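Local coordinates for V-type ATP synthase alpha chain (Nanoarchaeum equitans Kin4-M, PDB 5BN3), which forms the A subunit of an archaeal V-type ATP synthase, a P-loop protein of the ATP synthase alpha/beta family that holds ADP in this model, at residues A[253-265]-A[275-287]. Numbering follows the deposited sequence.
Sequences RGNEMTEVLEEFP and PLMYRTILIANTS
Gly254 and Thr286 lie across from each other at one end of this contact, Phe264 and Met277 at the other; between them helix 254-263 runs nearly antiparallel to strand 280-285, the axes 161° apart and 9.2 Å at closest approach. No hydrogen bond joins the two segments, and the fit is made by apolar side chains. At the start of the helix Thr286 CG2 rests 3.6 Å from Gly254 CA, while Thr286 OG1 is hydrogen-bonded to Asn288 OD1. One turn on, the bent chain of Met257 lays SD against Ala284 CB at 3.6 Å. Leu282 CD1 touches both Val260 CG1, at 3.6 Å, and Leu261 CD2. Val260 CG1, anti to its own backbone N (chi1 175°), does double duty, since it also sits over the centre of the Phe264 ring, 3.7 Å above the plane. That ring turns its edge to Thr280, with OG1 in the ring plane and 3.9 Å from Phe264 CD2, and Leu276 CB packs beside the same edge carbon. Thr280 OG1 is itself hydrogen-bonded to Leu276 O at 2.8 Å, approaching above the carbonyl plane, while Arg279 N reaches that oxygen from the opposite face; this ties the 3-10 turn to the strand. Met277 SD closes this end against Phe264 CB. Just before the helix, Arg253 NH1 forms a salt bridge with Glu256 OE2; Arg253 NE and NH2 also hydrogen-bond to the backbone oxygens of Ile298 and Thr299 of the NEQ263 chain, and its side chain lies near a bound magnesium ion and ADP. Strand 244-250, helix 254-263 and the parallel strand 280-285 form a beta-alpha-beta crossover of the P-loop nucleotide-binding domain.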
# COMPACT_ATOMS: atom_id res chain seq x y z
N ARG A 253 21.27 22.18 -0.56
CA ARG A 253 22.08 22.74 0.53
C ARG A 253 22.80 24.03 0.16
O ARG A 253 23.34 24.16 -0.94
CB ARG A 253 23.10 21.71 1.03
CG ARG A 253 22.47 20.43 1.58
CD ARG A 253 23.52 19.42 2.05
NE ARG A 253 22.90 18.15 2.42
CZ ARG A 253 22.70 17.14 1.58
NH1 ARG A 253 23.08 17.24 0.31
NH2 ARG A 253 22.13 16.02 2.00
N GLY A 254 22.82 24.98 1.09
CA GLY A 254 23.53 26.23 0.90
C GLY A 254 25.02 26.03 0.72
O GLY A 254 25.65 26.68 -0.10
N ASN A 255 25.58 25.10 1.49
CA ASN A 255 27.00 24.79 1.43
C ASN A 255 27.46 24.30 0.06
O ASN A 255 28.63 24.47 -0.31
CB ASN A 255 27.39 23.77 2.50
CG ASN A 255 27.68 24.41 3.84
OD1 ASN A 255 28.10 25.57 3.91
ND2 ASN A 255 27.45 23.67 4.92
N GLU A 256 26.56 23.68 -0.70
CA GLU A 256 26.90 23.14 -2.00
C GLU A 256 27.05 24.24 -3.05
O GLU A 256 27.85 24.12 -3.98
CB GLU A 256 25.88 22.09 -2.44
CG GLU A 256 25.98 20.79 -1.63
CD GLU A 256 24.71 19.98 -1.63
OE1 GLU A 256 23.70 20.43 -2.22
OE2 GLU A 256 24.71 18.88 -1.03
N MET A 257 26.30 25.32 -2.88
CA MET A 257 26.48 26.50 -3.71
C MET A 257 27.78 27.20 -3.34
O MET A 257 28.54 27.63 -4.21
CB MET A 257 25.29 27.46 -3.54
CG MET A 257 23.93 26.84 -3.82
SD MET A 257 23.58 26.61 -5.58
CE MET A 257 24.24 24.97 -5.86
N THR A 258 28.03 27.30 -2.04
CA THR A 258 29.26 27.90 -1.52
C THR A 258 30.50 27.13 -1.98
O THR A 258 31.53 27.73 -2.28
CB THR A 258 29.24 27.95 0.02
OG1 THR A 258 27.99 28.50 0.47
CG2 THR A 258 30.38 28.80 0.54
N GLU A 259 30.38 25.81 -2.04
CA GLU A 259 31.47 24.95 -2.51
C GLU A 259 31.89 25.31 -3.94
O GLU A 259 33.08 25.41 -4.23
CB GLU A 259 31.04 23.48 -2.45
CG GLU A 259 31.88 22.54 -3.32
CD GLU A 259 33.21 22.18 -2.69
OE1 GLU A 259 33.51 22.66 -1.58
OE2 GLU A 259 33.97 21.40 -3.32
N VAL A 260 30.91 25.52 -4.81
CA VAL A 260 31.17 25.91 -6.19
C VAL A 260 31.86 27.28 -6.23
O VAL A 260 32.82 27.48 -6.97
CB VAL A 260 29.87 25.96 -7.02
CG1 VAL A 260 30.15 26.48 -8.41
CG2 VAL A 260 29.25 24.58 -7.08
N LEU A 261 31.38 28.21 -5.41
CA LEU A 261 31.97 29.54 -5.31
C LEU A 261 33.43 29.49 -4.86
O LEU A 261 34.25 30.31 -5.29
CB LEU A 261 31.18 30.41 -4.33
CG LEU A 261 29.79 30.89 -4.75
CD1 LEU A 261 29.13 31.68 -3.63
CD2 LEU A 261 29.89 31.74 -6.00
N GLU A 262 33.76 28.52 -4.01
CA GLU A 262 35.11 28.40 -3.47
C GLU A 262 36.08 27.70 -4.43
O GLU A 262 37.25 28.06 -4.50
CB GLU A 262 35.09 27.65 -2.13
CG GLU A 262 34.48 28.44 -0.97
CD GLU A 262 34.67 27.75 0.37
OE1 GLU A 262 35.35 26.70 0.41
OE2 GLU A 262 34.14 28.26 1.38
N GLU A 263 35.59 26.70 -5.16
CA GLU A 263 36.46 25.82 -5.93
C GLU A 263 36.64 26.20 -7.40
O GLU A 263 37.74 26.13 -7.93
CB GLU A 263 35.97 24.37 -5.82
CG GLU A 263 36.03 23.81 -4.40
CD GLU A 263 37.44 23.72 -3.87
OE1 GLU A 263 38.35 23.36 -4.65
OE2 GLU A 263 37.65 24.01 -2.68
N PHE A 264 35.55 26.59 -8.06
CA PHE A 264 35.59 26.94 -9.49
C PHE A 264 36.56 28.07 -9.89
O PHE A 264 37.16 28.01 -10.96
CB PHE A 264 34.17 27.22 -10.02
CG PHE A 264 33.38 25.98 -10.34
CD1 PHE A 264 33.36 24.90 -9.47
CD2 PHE A 264 32.64 25.90 -11.51
CE1 PHE A 264 32.63 23.76 -9.76
CE2 PHE A 264 31.90 24.76 -11.81
CZ PHE A 264 31.89 23.69 -10.93
N PRO A 265 36.72 29.11 -9.04
CA PRO A 265 37.75 30.11 -9.37
C PRO A 265 39.18 29.57 -9.36
O PRO A 265 40.07 30.21 -9.92
CB PRO A 265 37.58 31.16 -8.27
CG PRO A 265 36.15 31.05 -7.87
CD PRO A 265 35.84 29.58 -7.96
N PRO A 275 39.78 30.23 -16.08
CA PRO A 275 39.15 29.62 -14.90
C PRO A 275 37.68 29.30 -15.14
O PRO A 275 36.99 30.05 -15.84
CB PRO A 275 39.31 30.69 -13.82
CG PRO A 275 39.53 31.97 -14.56
CD PRO A 275 40.22 31.61 -15.84
N LEU A 276 37.21 28.19 -14.56
CA LEU A 276 35.86 27.68 -14.81
C LEU A 276 34.76 28.68 -14.49
O LEU A 276 33.72 28.70 -15.15
CB LEU A 276 35.63 26.40 -14.02
CG LEU A 276 36.50 25.19 -14.36
CD1 LEU A 276 36.06 23.97 -13.58
CD2 LEU A 276 36.45 24.91 -15.84
N MET A 277 34.98 29.52 -13.49
CA MET A 277 33.96 30.45 -13.02
C MET A 277 33.48 31.41 -14.12
O MET A 277 32.32 31.80 -14.14
CB MET A 277 34.47 31.23 -11.81
CG MET A 277 33.37 31.73 -10.90
SD MET A 277 32.44 30.38 -10.14
CE MET A 277 30.77 30.97 -10.36
N TYR A 278 34.38 31.78 -15.03
CA TYR A 278 34.05 32.78 -16.04
C TYR A 278 33.03 32.31 -17.09
O TYR A 278 32.48 33.12 -17.83
CB TYR A 278 35.32 33.29 -16.73
CG TYR A 278 36.20 34.16 -15.86
CD1 TYR A 278 35.68 34.84 -14.76
CD2 TYR A 278 37.55 34.32 -16.15
CE1 TYR A 278 36.48 35.64 -13.97
CE2 TYR A 278 38.35 35.12 -15.36
CZ TYR A 278 37.81 35.77 -14.28
OH TYR A 278 38.60 36.57 -13.49
N ARG A 279 32.80 31.00 -17.16
CA ARG A 279 31.79 30.44 -18.07
C ARG A 279 30.57 29.95 -17.30
O ARG A 279 29.64 29.38 -17.88
CB ARG A 279 32.37 29.28 -18.88
CG ARG A 279 32.52 27.98 -18.09
CD ARG A 279 32.74 26.78 -19.00
NE ARG A 279 32.80 25.52 -18.25
CZ ARG A 279 32.90 24.32 -18.80
NH1 ARG A 279 32.94 24.20 -20.12
NH2 ARG A 279 32.95 23.23 -18.04
N THR A 280 30.56 30.19 -15.99
CA THR A 280 29.54 29.61 -15.12
C THR A 280 28.57 30.65 -14.55
O THR A 280 28.96 31.74 -14.14
CB THR A 280 30.21 28.85 -13.96
OG1 THR A 280 31.14 27.89 -14.49
CG2 THR A 280 29.18 28.12 -13.12
N ILE A 281 27.28 30.29 -14.54
CA ILE A 281 26.26 31.08 -13.87
C ILE A 281 25.59 30.23 -12.79
O ILE A 281 25.16 29.11 -13.07
CB ILE A 281 25.19 31.57 -14.85
CG1 ILE A 281 25.83 32.37 -15.99
CG2 ILE A 281 24.14 32.42 -14.14
CD1 ILE A 281 24.86 32.78 -17.07
N LEU A 282 25.52 30.76 -11.58
CA LEU A 282 24.93 30.02 -10.46
C LEU A 282 23.58 30.60 -10.07
O LEU A 282 23.45 31.80 -9.84
CB LEU A 282 25.86 30.04 -9.25
CG LEU A 282 27.24 29.38 -9.37
CD1 LEU A 282 27.92 29.29 -8.01
CD2 LEU A 282 27.11 28.01 -9.98
N ILE A 283 22.57 29.74 -10.00
CA ILE A 283 21.25 30.13 -9.51
C ILE A 283 20.91 29.32 -8.27
O ILE A 283 20.74 28.10 -8.33
CB ILE A 283 20.18 29.94 -10.59
CG1 ILE A 283 20.51 30.82 -11.79
CG2 ILE A 283 18.80 30.28 -10.05
CD1 ILE A 283 19.77 30.45 -13.04
N ALA A 284 20.80 30.01 -7.13
CA ALA A 284 20.64 29.33 -5.85
C ALA A 284 19.34 29.69 -5.15
O ALA A 284 19.14 30.84 -4.75
CB ALA A 284 21.81 29.65 -4.94
N ASN A 285 18.46 28.71 -5.01
CA ASN A 285 17.33 28.83 -4.10
C ASN A 285 17.34 27.63 -3.17
O ASN A 285 16.77 26.58 -3.47
CB ASN A 285 16.00 28.91 -4.86
CG ASN A 285 14.90 29.54 -4.03
OD1 ASN A 285 14.83 30.76 -3.90
ND2 ASN A 285 14.03 28.71 -3.46
N THR A 286 18.02 27.79 -2.04
CA THR A 286 18.28 26.70 -1.11
C THR A 286 17.00 26.15 -0.47
O THR A 286 15.93 26.75 -0.58
CB THR A 286 19.27 27.11 -0.01
OG1 THR A 286 18.71 28.17 0.77
CG2 THR A 286 20.57 27.58 -0.63
N SER A 287 17.14 25.01 0.19
CA SER A 287 16.01 24.29 0.77
C SER A 287 15.15 25.15 1.70
O SER A 287 13.93 24.99 1.75
CB SER A 287 16.50 23.05 1.51
OG SER A 287 17.45 23.41 2.50